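Side-chain contacts in RhCC (Rhodococcus jostii, PDB 4U5R), which probably acts as a cofactor-independent oxygenase of the tautomerase superfamily and has a binding site for magnesium: residues W113-G117 with L118-P122; F6-E9 with N10-T13; R79-M82 with M83-E87. The protein carries 1 engineered substitution. All coordinates share one frame; numbering follows the deposited sequence.

Contact 1. Residues W113-G117 with L118-P122; sequences WRTQG and LVPPP
Leu118 N donates to Thr115 O over 2.9 Å, arriving from above the carbonyl plane, while Thr115 N returns a bond to Leu118 O, 3.1 Å long and in that carbonyl's plane. This reciprocal pair closes a type I' turn, the tight reversal of a two-residue beta hairpin. Gln116 and Gly117 form its corner with positive phi, a shape that glycine adopts without strain. Arg114 CA also lends a C-H to Leu118 O, at 3.3 Å.

Beyond the bridge, Pro120 CG sits 3.4 Å above the centroid of the six-membered ring of Trp113, only 4° off the ring normal: a CH-pi contact, to which Pro120 CB adds 3.5 Å to Trp113 CZ3. With CG anti to the backbone N (chi1 167°), Trp113 swings its indole alongside the returning chain, where one face takes the proline. Replacing Trp113 with an alanine would probably leave Pro120 without its aromatic cover and Glu102 of the second subunit without the NE1 donor. Arg114 NH1 reaches back to Trp113 O (3.0 Å) from above that carbonyl's plane; Val119 CG2 lies over one face of the guanidinium, 3.5 Å from Arg114 NE.

Around the turn, Leu118 and Thr115 pack on Trp131 of helix 126-134 and Val119 on Val142 of helix 142-150. Strand 113-115 joins an antiparallel ladder with a strand of the second subunit.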
loop_
_atom_site.group_PDB
_atom_site.type_symbol
_atom_site.label_atom_id
_atom_site.label_comp_id
_atom_site.label_asym_id
_atom_site.label_seq_id
_atom_site.Cartn_x
_atom_site.Cartn_y
_atom_site.Cartn_z
ATOM N N TRP B 113 14.083 -4.128 2.496
ATOM C CA TRP B 113 13.319 -5.359 2.549
ATOM C C TRP B 113 14.107 -6.397 3.327
ATOM O O TRP B 113 15.267 -6.631 3.037
ATOM C CB TRP B 113 13.022 -5.826 1.119
ATOM C CG TRP B 113 12.501 -7.227 0.989
ATOM C CD1 TRP B 113 11.548 -7.839 1.765
ATOM C CD2 TRP B 113 12.905 -8.199 0.016
ATOM N NE1 TRP B 113 11.330 -9.121 1.320
ATOM C CE2 TRP B 113 12.153 -9.365 0.251
ATOM C CE3 TRP B 113 13.829 -8.187 -1.034
ATOM C CZ2 TRP B 113 12.305 -10.521 -0.518
ATOM C CZ3 TRP B 113 13.979 -9.332 -1.796
ATOM C CH2 TRP B 113 13.217 -10.483 -1.537
ATOM N N ARG B 114 13.488 -7.007 4.331
ATOM C CA ARG B 114 14.133 -8.082 5.060
ATOM C C ARG B 114 13.122 -9.199 5.215
ATOM O O ARG B 114 11.922 -8.945 5.354
ATOM C CB ARG B 114 14.629 -7.617 6.442
ATOM C CG ARG B 114 15.603 -6.436 6.424
ATOM C CD ARG B 114 16.967 -6.894 5.918
ATOM N NE ARG B 114 17.985 -5.853 6.003
ATOM C CZ ARG B 114 18.311 -5.027 5.010
ATOM N NH1 ARG B 114 17.685 -5.087 3.832
ATOM N NH2 ARG B 114 19.265 -4.120 5.203
ATOM N N THR B 115 13.585 -10.438 5.204
ATOM C CA THR B 115 12.700 -11.542 5.537
ATOM C C THR B 115 13.350 -12.384 6.639
ATOM O O THR B 115 14.526 -12.720 6.558
ATOM C CB THR B 115 12.348 -12.389 4.300
ATOM O OG1 THR B 115 11.338 -13.355 4.659
ATOM C CG2 THR B 115 13.593 -13.065 3.704
ATOM N N GLN B 116 12.577 -12.685 7.681
ATOM C CA GLN B 116 13.085 -13.282 8.928
ATOM C C GLN B 116 14.309 -12.525 9.475
ATOM O O GLN B 116 15.226 -13.126 10.057
ATOM C CB GLN B 116 13.424 -14.763 8.721
ATOM C CG GLN B 116 13.105 -15.669 9.912
ATOM C CD GLN B 116 11.629 -16.030 10.046
ATOM O OE1 GLN B 116 10.762 -15.475 9.373
ATOM N NE2 GLN B 116 11.347 -16.986 10.911
ATOM N N GLY B 117 14.304 -11.209 9.287
ATOM C CA GLY B 117 15.381 -10.334 9.722
ATOM C C GLY B 117 16.631 -10.381 8.856
ATOM O O GLY B 117 17.619 -9.728 9.185
ATOM N N LEU B 118 16.593 -11.146 7.764
ATOM C CA LEU B 118 17.770 -11.354 6.917
ATOM C C LEU B 118 17.718 -10.520 5.645
ATOM O O LEU B 118 16.643 -10.276 5.100
ATOM C CB LEU B 118 17.910 -12.836 6.538
ATOM C CG LEU B 118 18.026 -13.864 7.667
ATOM C CD1 LEU B 118 17.993 -15.288 7.125
ATOM C CD2 LEU B 118 19.305 -13.609 8.468
ATOM N N VAL B 119 18.892 -10.120 5.167
ATOM C CA VAL B 119 19.024 -9.513 3.847
ATOM C C VAL B 119 18.829 -10.595 2.797
ATOM O O VAL B 119 19.596 -11.555 2.757
ATOM C CB VAL B 119 20.414 -8.861 3.659
ATOM C CG1 VAL B 119 20.596 -8.346 2.225
ATOM C CG2 VAL B 119 20.638 -7.754 4.681
ATOM N N PRO B 120 17.797 -10.462 1.952
ATOM C CA PRO B 120 17.680 -11.447 0.873
ATOM C C PRO B 120 18.893 -11.416 -0.062
ATOM O O PRO B 120 19.478 -10.359 -0.280
ATOM C CB PRO B 120 16.394 -11.017 0.152
ATOM C CG PRO B 120 15.601 -10.318 1.230
ATOM C CD PRO B 120 16.633 -9.555 1.994
ATOM N N PRO B 121 19.285 -12.582 -0.586
ATOM C CA PRO B 121 20.506 -12.647 -1.406
ATOM C C PRO B 121 20.319 -12.026 -2.789
ATOM O O PRO B 121 19.192 -11.760 -3.187
ATOM C CB PRO B 121 20.777 -14.152 -1.508
ATOM C CG PRO B 121 19.462 -14.791 -1.255
ATOM C CD PRO B 121 18.764 -13.916 -0.263
ATOM N N PRO B 122 21.423 -11.771 -3.509
ATOM C CA PRO B 122 21.270 -11.151 -4.827
ATOM C C PRO B 122 20.490 -12.035 -5.796
ATOM O O PRO B 122 20.543 -13.261 -5.685
ATOM C CB PRO B 122 22.720 -10.974 -5.300
ATOM C CG PRO B 122 23.528 -10.967 -4.050
ATOM C CD PRO B 122 22.842 -11.950 -3.152
#

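Contact 2. Residues F6-E9 with N10-T13; sequences FTPE and NAFT
Pro8 O and Ala11 N are joined by a hydrogen bond of 3.1 Å that closes a type II beta turn from Pro8 to Ala11. The same oxygen takes a second bond, from Thr7 OG1 at 3.0 Å, and the two donors approach from opposite faces of the carbonyl plane. Gripped from both sides, the carbonyl is well fixed where the strand ends. Proline suits this point because its ring restricts phi to the range used here and its nitrogen has no hydrogen to place.

The tightly packed side is that of Thr7, Ala11 and Phe12. Thr7 places OG1 between its backbone N and carbonyl carbon (chi1 72°), which lets the hydroxyl reach Pro8 O and leaves CG2 to meet Phe12. The methyl comes at an oblique angle to that ring, 3.7 Å from Phe12 CE2. Ala11 CB lies 4.0 Å from Thr7 CB and 3.3 Å from Pro8 O, a place that a methyl suits. Phe12 continues inward to Phe43 of strand 40-46 and Leu20 of helix 14-32.

On the solvent side matters are looser. Glu9 and Asn10 occupy the two corners of the turn, Asn10 with positive phi, which asparagine tolerates better than most residues. Their side chains share a water that donates to Glu9 OE2 (2.8 Å) and Asn10 OD1 (3.1 Å). The backbone of Asn10, by contrast, is held directly, its N bonding to Asp45 OD2 of strand 40-46.

The chemistry thus divides by depth: directed backbone bonds and a small apolar cluster lie where the chain turns from strand 2-8 toward helix 14-32, whereas the side-chain ends of Glu9 and Asn10 meet through water and are probably more mobile.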
loop_
_atom_site.group_PDB
_atom_site.type_symbol
_atom_site.label_atom_id
_atom_site.label_comp_id
_atom_site.label_asym_id
_atom_site.label_seq_id
_atom_site.Cartn_x
_atom_site.Cartn_y
_atom_site.Cartn_z
ATOM N N PHE B 6 -8.629 -8.263 -2.039
ATOM C CA PHE B 6 -9.813 -7.815 -1.319
ATOM C C PHE B 6 -11.050 -8.395 -1.973
ATOM O O PHE B 6 -11.325 -8.092 -3.123
ATOM C CB PHE B 6 -9.898 -6.286 -1.332
ATOM C CG PHE B 6 -8.754 -5.599 -0.651
ATOM C CD1 PHE B 6 -8.817 -5.307 0.700
ATOM C CD2 PHE B 6 -7.640 -5.188 -1.376
ATOM C CE1 PHE B 6 -7.781 -4.639 1.327
ATOM C CE2 PHE B 6 -6.595 -4.528 -0.754
ATOM C CZ PHE B 6 -6.660 -4.260 0.601
ATOM N N THR B 7 -11.791 -9.234 -1.249
ATOM C CA THR B 7 -12.950 -9.950 -1.804
ATOM C C THR B 7 -14.247 -9.702 -1.038
ATOM O O THR B 7 -14.210 -9.365 0.146
ATOM C CB THR B 7 -12.738 -11.479 -1.787
ATOM O OG1 THR B 7 -12.830 -11.950 -0.436
ATOM C CG2 THR B 7 -11.388 -11.857 -2.367
ATOM N N PRO B 8 -15.401 -9.899 -1.699
ATOM C CA PRO B 8 -16.638 -10.022 -0.929
ATOM C C PRO B 8 -16.445 -11.059 0.154
ATOM O O PRO B 8 -15.760 -12.056 -0.102
ATOM C CB PRO B 8 -17.660 -10.504 -1.965
ATOM C CG PRO B 8 -17.144 -9.994 -3.260
ATOM C CD PRO B 8 -15.634 -10.019 -3.151
ATOM N N GLU B 9 -17.015 -10.827 1.334
ATOM C CA GLU B 9 -16.925 -11.781 2.431
ATOM C C GLU B 9 -17.261 -13.186 1.965
ATOM O O GLU B 9 -18.238 -13.385 1.258
ATOM C CB GLU B 9 -17.870 -11.399 3.565
ATOM C CG GLU B 9 -17.235 -10.659 4.710
ATOM C CD GLU B 9 -18.123 -10.672 5.934
ATOM O OE1 GLU B 9 -19.300 -10.274 5.812
ATOM O OE2 GLU B 9 -17.654 -11.106 7.010
ATOM N N ASN B 10 -16.425 -14.142 2.353
ATOM C CA ASN B 10 -16.672 -15.570 2.133
ATOM C C ASN B 10 -16.674 -15.996 0.660
ATOM O O ASN B 10 -17.130 -17.092 0.324
ATOM C CB ASN B 10 -17.994 -15.981 2.814
ATOM C CG ASN B 10 -18.074 -15.523 4.267
ATOM O OD1 ASN B 10 -19.052 -14.899 4.682
ATOM N ND2 ASN B 10 -17.040 -15.819 5.044
ATOM N N ALA B 11 -16.119 -15.163 -0.220
ATOM C CA ALA B 11 -16.023 -15.515 -1.636
ATOM C C ALA B 11 -15.209 -16.789 -1.855
ATOM O O ALA B 11 -15.560 -17.620 -2.701
ATOM C CB ALA B 11 -15.405 -14.365 -2.438
ATOM N N PHE B 12 -14.110 -16.921 -1.108
ATOM C CA PHE B 12 -13.190 -18.043 -1.265
ATOM C C PHE B 12 -13.141 -18.962 -0.055
ATOM O O PHE B 12 -13.073 -18.505 1.090
ATOM C CB PHE B 12 -11.774 -17.539 -1.543
ATOM C CG PHE B 12 -11.633 -16.789 -2.835
ATOM C CD1 PHE B 12 -12.358 -17.148 -3.957
ATOM C CD2 PHE B 12 -10.738 -15.734 -2.930
ATOM C CE1 PHE B 12 -12.204 -16.460 -5.144
ATOM C CE2 PHE B 12 -10.580 -15.040 -4.115
ATOM C CZ PHE B 12 -11.318 -15.395 -5.219
ATOM N N THR B 13 -13.141 -20.263 -0.328
ATOM C CA THR B 13 -12.920 -21.276 0.705
ATOM C C THR B 13 -11.438 -21.353 1.039
ATOM O O THR B 13 -10.610 -20.845 0.285
ATOM C CB THR B 13 -13.390 -22.669 0.248
ATOM O OG1 THR B 13 -12.597 -23.092 -0.866
ATOM C CG2 THR B 13 -14.869 -22.652 -0.140
HETATM O O HOH W 1 -18.524 -13.751 7.496
#

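Contact 3. Residues R79-M82 with M83-E87; sequences RALM and MTVAE
Leu81 O accepts from Val85 N at 2.8 Å, one of a run of backbone bonds from N of one residue to O four residues earlier that make this part of helix 76-90. Thr84 N reaches Ala80 O and Ala86 N reaches Met82 O, both at 2.9 Å, while the bond from Met83 N to Arg79 O is weak at 3.3 Å. The three stronger donors are tilted only moderately from the planes of their carbonyls, as is usual in an alpha helix. Met83 CG packs as a carbon against Arg79 O, at 3.4 Å.

Apolar contacts follow the same spacing. Leu81 CD1 touches Val85 CG2 at 3.7 Å, the two side chains crossing at a slant, and both also lean on Tyr31 of helix 14-32. Met82 has CG opposite its backbone N (chi1 172°) and then bends at the next two torsions, which carries CE along the helix to Ala86 CB, 4.1 Å away. A flexible methionine can follow such a bent path, and an alanine one turn on is small enough to admit its methyl. The Met83 side chain touches Ile103 and Ile105 of strand 100-107.

Charged contacts lead outward. Arg79 forms a salt bridge through NE with Asp111 of the third subunit and bonds through NH1 to Met73 O. Its side chain is about 9 Å from that of Ala106, an engineered residue at a position that binds magnesium in another structure of this protein; none is bound to this chain.

In this beta-alpha-beta unit, then, the backbone is bonded along the helix while methionines and branched side chains meet sheet and helix 14-32; Arg79 carries its charge to the subunit interface, and Glu87 OE1 bonds to Trp101 NE1 within the chain.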
loop_
_atom_site.group_PDB
_atom_site.type_symbol
_atom_site.label_atom_id
_atom_site.label_comp_id
_atom_site.label_asym_id
_atom_site.label_seq_id
_atom_site.Cartn_x
_atom_site.Cartn_y
_atom_site.Cartn_z
ATOM N N ARG B 79 6.928 -6.400 -18.735
ATOM C CA ARG B 79 5.861 -5.803 -17.931
ATOM C C ARG B 79 4.476 -6.216 -18.425
ATOM O O ARG B 79 3.606 -6.566 -17.621
ATOM C CB ARG B 79 6.000 -4.280 -17.925
ATOM C CG ARG B 79 7.259 -3.818 -17.210
ATOM C CD ARG B 79 7.614 -2.364 -17.508
ATOM N NE ARG B 79 6.826 -1.423 -16.722
ATOM C CZ ARG B 79 7.111 -1.078 -15.470
ATOM N NH1 ARG B 79 8.166 -1.603 -14.852
ATOM N NH2 ARG B 79 6.335 -0.214 -14.833
ATOM N N ALA B 80 4.269 -6.200 -19.739
ATOM C CA ALA B 80 2.992 -6.656 -20.297
ATOM C C ALA B 80 2.746 -8.144 -20.029
ATOM O O ALA B 80 1.625 -8.553 -19.749
ATOM C CB ALA B 80 2.936 -6.368 -21.794
ATOM N N LEU B 81 3.803 -8.945 -20.111
ATOM C CA LEU B 81 3.707 -10.378 -19.872
ATOM C C LEU B 81 3.335 -10.678 -18.417
ATOM O O LEU B 81 2.547 -11.581 -18.149
ATOM C CB LEU B 81 5.026 -11.060 -20.246
ATOM C CG LEU B 81 5.087 -12.578 -20.096
ATOM C CD1 LEU B 81 3.932 -13.247 -20.827
ATOM C CD2 LEU B 81 6.421 -13.090 -20.624
ATOM N N MET B 82 3.884 -9.906 -17.486
ATOM C CA MET B 82 3.517 -10.038 -16.079
ATOM C C MET B 82 2.010 -9.851 -15.854
ATOM O O MET B 82 1.365 -10.655 -15.155
ATOM C CB MET B 82 4.291 -9.024 -15.225
ATOM C CG MET B 82 3.819 -8.961 -13.770
ATOM S SD MET B 82 4.166 -10.504 -12.913
ATOM C CE MET B 82 2.718 -10.645 -11.867
ATOM N N MET B 83 1.462 -8.784 -16.435
ATOM C CA MET B 83 0.023 -8.527 -16.368
ATOM C C MET B 83 -0.757 -9.645 -17.041
ATOM O O MET B 83 -1.789 -10.086 -16.533
ATOM C CB MET B 83 -0.328 -7.180 -17.018
ATOM C CG MET B 83 0.421 -5.996 -16.425
ATOM S SD MET B 83 0.471 -5.969 -14.613
ATOM C CE MET B 83 -1.245 -5.708 -14.125
ATOM N N THR B 84 -0.256 -10.116 -18.178
ATOM C CA THR B 84 -0.956 -11.157 -18.919
ATOM C C THR B 84 -1.012 -12.442 -18.102
ATOM O O THR B 84 -2.067 -13.056 -17.957
ATOM C CB THR B 84 -0.286 -11.415 -20.287
ATOM O OG1 THR B 84 -0.385 -10.229 -21.087
ATOM C CG2 THR B 84 -0.967 -12.570 -21.014
ATOM N N VAL B 85 0.120 -12.835 -17.533
ATOM C CA VAL B 85 0.163 -14.064 -16.756
ATOM C C VAL B 85 -0.638 -13.954 -15.444
ATOM O O VAL B 85 -1.315 -14.901 -15.038
ATOM C CB VAL B 85 1.620 -14.460 -16.462
ATOM C CG1 VAL B 85 1.661 -15.691 -15.586
ATOM C CG2 VAL B 85 2.349 -14.729 -17.771
ATOM N N ALA B 86 -0.585 -12.795 -14.797
ATOM C CA ALA B 86 -1.376 -12.561 -13.594
ATOM C C ALA B 86 -2.867 -12.775 -13.864
ATOM O O ALA B 86 -3.538 -13.450 -13.096
ATOM C CB ALA B 86 -1.139 -11.156 -13.069
ATOM N N GLU B 87 -3.370 -12.215 -14.962
ATOM C CA GLU B 87 -4.791 -12.346 -15.278
ATOM C C GLU B 87 -5.133 -13.792 -15.601
ATOM O O GLU B 87 -6.213 -14.277 -15.261
ATOM C CB GLU B 87 -5.188 -11.432 -16.448
ATOM C CG GLU B 87 -5.076 -9.944 -16.151
ATOM C CD GLU B 87 -6.159 -9.421 -15.221
ATOM O OE1 GLU B 87 -7.085 -10.186 -14.858
ATOM O OE2 GLU B 87 -6.069 -8.230 -14.849
#

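How the contacts relate
All three contacts are local, but they sit at different depths. Contact 3, its centre about 12 Å from the chain's, is the most buried: one helix with regular backbone bonds and sulfur-rich apolar faces. Contacts 1 and 2 are turns farther out, where carbonyl oxygens and prolines set the path; contact 1 adds aromatic and guanidinium faces to a hydrogen-bonded hairpin pair, contact 2 has a doubly gripped carbonyl and a bridging water. Contact 2 starts from strand 2-8 of the main sheet, contact 1 from a strand that pairs with another subunit. Within one chain contacts 1 and 3 are about 26 Å apart between centres, yet across an interface Arg114 packs on Glu87 of the second subunit.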